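PDB 2YZH: thiol peroxidase from Aquifex aeolicus, which probably reduces hydrogen peroxide and organic hydroperoxides to water and alcohols with electrons from thioredoxin, helping to protect the cell against oxidative stress. Local coordinates for residues Val33-Leu37 with Pro90-Lys94. Residues are numbered along the deposited sequence.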
ATOM      1  N   VAL D  33       5.178 -11.929  -8.594  1.00 13.50           N
ATOM      2  CA  VAL D  33       6.588 -12.073  -8.948  1.00 12.05           C
ATOM      3  C   VAL D  33       7.096 -13.492  -8.701  1.00 15.00           C
ATOM      4  O   VAL D  33       6.975 -14.010  -7.586  1.00 13.38           O
ATOM      5  CB  VAL D  33       7.449 -11.068  -8.132  1.00 12.79           C
ATOM      6  CG1 VAL D  33       8.906 -11.123  -8.590  1.00  8.60           C
ATOM      7  CG2 VAL D  33       6.903  -9.651  -8.297  1.00 15.56           C
ATOM      8  N   THR D  34       7.656 -14.118  -9.737  1.00 15.70           N
ATOM      9  CA  THR D  34       8.182 -15.481  -9.614  1.00 18.54           C
ATOM     10  C   THR D  34       9.593 -15.487  -9.020  1.00 18.86           C
ATOM     11  O   THR D  34      10.210 -14.435  -8.866  1.00 16.85           O
ATOM     12  CB  THR D  34       8.172 -16.218 -10.979  1.00 20.64           C
ATOM     13  OG1 THR D  34       8.811 -15.413 -11.973  1.00 22.30           O
ATOM     14  CG2 THR D  34       6.746 -16.495 -11.418  1.00 22.50           C
ATOM     15  N   LYS D  35      10.105 -16.670  -8.695  1.00 20.69           N
ATOM     16  CA  LYS D  35      11.420 -16.782  -8.065  1.00 22.75           C
ATOM     17  C   LYS D  35      12.593 -16.202  -8.850  1.00 23.20           C
ATOM     18  O   LYS D  35      13.656 -15.957  -8.284  1.00 23.79           O
ATOM     19  CB  LYS D  35      11.706 -18.243  -7.697  1.00 24.43           C
ATOM     20  CG  LYS D  35      11.695 -19.206  -8.865  1.00 27.31           C
ATOM     21  CD  LYS D  35      11.835 -20.643  -8.378  1.00 29.54           C
ATOM     22  CE  LYS D  35      11.845 -21.617  -9.542  1.00 30.82           C
ATOM     23  NZ  LYS D  35      12.984 -21.354 -10.458  1.00 32.64           N
ATOM     24  N   ASP D  36      12.409 -15.980 -10.144  1.00 22.89           N
ATOM     25  CA  ASP D  36      13.468 -15.403 -10.964  1.00 22.64           C
ATOM     26  C   ASP D  36      13.273 -13.889 -11.074  1.00 21.86           C
ATOM     27  O   ASP D  36      13.924 -13.221 -11.879  1.00 18.77           O
ATOM     28  CB  ASP D  36      13.463 -16.044 -12.357  1.00 26.46           C
ATOM     29  CG  ASP D  36      12.112 -15.951 -13.042  1.00 29.21           C
ATOM     30  OD1 ASP D  36      11.163 -15.435 -12.418  1.00 29.66           O
ATOM     31  OD2 ASP D  36      11.997 -16.399 -14.203  1.00 32.05           O
ATOM     32  N   LEU D  37      12.365 -13.368 -10.253  1.00 19.45           N
ATOM     33  CA  LEU D  37      12.033 -11.946 -10.203  1.00 19.13           C
ATOM     34  C   LEU D  37      11.278 -11.428 -11.425  1.00 19.62           C
ATOM     35  O   LEU D  37      11.195 -10.222 -11.643  1.00 18.03           O
ATOM     36  CB  LEU D  37      13.285 -11.091  -9.970  1.00 19.42           C
ATOM     37  CG  LEU D  37      14.025 -11.293  -8.638  1.00 19.16           C
ATOM     38  CD1 LEU D  37      15.133 -10.258  -8.507  1.00 18.70           C
ATOM     39  CD2 LEU D  37      13.057 -11.165  -7.473  1.00 22.62           C
ATOM     40  N   PRO D  90      10.244 -13.165  -3.059  1.00 15.24           N
ATOM     41  CA  PRO D  90      10.711 -14.165  -4.023  1.00 16.04           C
ATOM     42  C   PRO D  90      11.950 -14.924  -3.528  1.00 17.05           C
ATOM     43  O   PRO D  90      12.128 -16.100  -3.833  1.00 17.31           O
ATOM     44  CB  PRO D  90      11.010 -13.327  -5.268  1.00 16.15           C
ATOM     45  CG  PRO D  90       9.993 -12.222  -5.172  1.00 16.14           C
ATOM     46  CD  PRO D  90      10.065 -11.850  -3.706  1.00 15.15           C
ATOM     47  N   PHE D  91      12.796 -14.252  -2.755  1.00 17.78           N
ATOM     48  CA  PHE D  91      14.020 -14.878  -2.255  1.00 19.35           C
ATOM     49  C   PHE D  91      13.748 -16.077  -1.357  1.00 19.06           C
ATOM     50  O   PHE D  91      14.495 -17.050  -1.378  1.00 19.57           O
ATOM     51  CB  PHE D  91      14.864 -13.841  -1.523  1.00 18.38           C
ATOM     52  CG  PHE D  91      15.089 -12.595  -2.320  1.00 22.30           C
ATOM     53  CD1 PHE D  91      15.850 -12.627  -3.484  1.00 23.40           C
ATOM     54  CD2 PHE D  91      14.494 -11.397  -1.940  1.00 21.92           C
ATOM     55  CE1 PHE D  91      16.013 -11.482  -4.261  1.00 24.04           C
ATOM     56  CE2 PHE D  91      14.650 -10.249  -2.708  1.00 23.83           C
ATOM     57  CZ  PHE D  91      15.411 -10.293  -3.872  1.00 24.76           C
ATOM     58  N   ALA D  92      12.676 -16.009  -0.577  1.00 19.43           N
ATOM     59  CA  ALA D  92      12.314 -17.111   0.307  1.00 18.59           C
ATOM     60  C   ALA D  92      11.642 -18.211  -0.505  1.00 18.67           C
ATOM     61  O   ALA D  92      11.839 -19.396  -0.242  1.00 17.24           O
ATOM     62  CB  ALA D  92      11.380 -16.623   1.403  1.00 20.03           C
ATOM     63  N   GLN D  93      10.847 -17.817  -1.500  1.00 18.53           N
ATOM     64  CA  GLN D  93      10.163 -18.790  -2.339  1.00 19.44           C
ATOM     65  C   GLN D  93      11.168 -19.586  -3.158  1.00 19.67           C
ATOM     66  O   GLN D  93      10.976 -20.778  -3.405  1.00 20.94           O
ATOM     67  CB  GLN D  93       9.167 -18.101  -3.279  1.00 18.93           C
ATOM     68  CG  GLN D  93       8.064 -17.317  -2.572  1.00 19.11           C
ATOM     69  CD  GLN D  93       6.826 -17.157  -3.437  1.00 20.89           C
ATOM     70  OE1 GLN D  93       6.928 -16.966  -4.651  1.00 19.05           O
ATOM     71  NE2 GLN D  93       5.650 -17.225  -2.816  1.00 17.20           N
ATOM     72  N   LYS D  94      12.244 -18.930  -3.576  1.00 20.85           N
ATOM     73  CA  LYS D  94      13.263 -19.611  -4.366  1.00 24.36           C
ATOM     74  C   LYS D  94      13.938 -20.688  -3.518  1.00 24.06           C
ATOM     75  O   LYS D  94      14.113 -21.822  -3.960  1.00 24.88           O
ATOM     76  CB  LYS D  94      14.309 -18.613  -4.866  1.00 25.57           C
ATOM     77  CG  LYS D  94      15.279 -19.197  -5.884  1.00 29.77           C
ATOM     78  CD  LYS D  94      16.279 -18.153  -6.359  1.00 32.80           C
ATOM     79  CE  LYS D  94      17.127 -18.682  -7.505  1.00 36.56           C
ATOM     80  NZ  LYS D  94      16.286 -19.047  -8.685  1.00 39.06           N
TER
HETATM   81  O   HOH W   1       8.786 -15.814  -6.062  1.00 22.92           O
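Pro90, in the first turn of helix 90-100, lays its ring against Val33 and Leu37. Pro90 CG lies 3.8 Å from Val33 CG1, and Pro90 CB lies 3.7 Å from Leu37 CD2. The same CD2 of Leu37 approaches Phe91 CE1 at 4.4 Å. Leu37 also packs on Leu128 of the second subunit.

Residues Thr34 to Leu37 form a type I turn, closed by the backbone hydrogen bond from Leu37 N to Thr34 O (2.8 Å). Thr34 OG1 donates to Asp36 OD1 across a very short 2.4 Å. The turn brings Leu37 back to the same proline that Val33 touches.

No direct hydrogen bond joins the two segments. Instead, water 1 donates to Val33 O (3.0 Å) and to Gln93 OE1 (2.6 Å), bridging strand and helix. Gln93 NE2 makes weak hydrogen bonds to Ala108 O and Ser86 OG.

Lys35 and Lys94 meet through their aliphatic parts, with Lys35 CB 3.9 Å from Lys94 CB. Their like charges are close, Lys35 NZ being 4.4 Å from Lys94 NZ, so the contact there rests on the methylenes.

Helix 90-100 follows strand 80-86 and leads to strand 106-109, which runs parallel to strand 80-86 and pairs antiparallel with strand 30-34. The first turn of this beta-alpha-beta crossover helix thus packs on the end of strand 30-34 and the turn leading to strand 39-42, in a thioredoxin-fold peroxiredoxin.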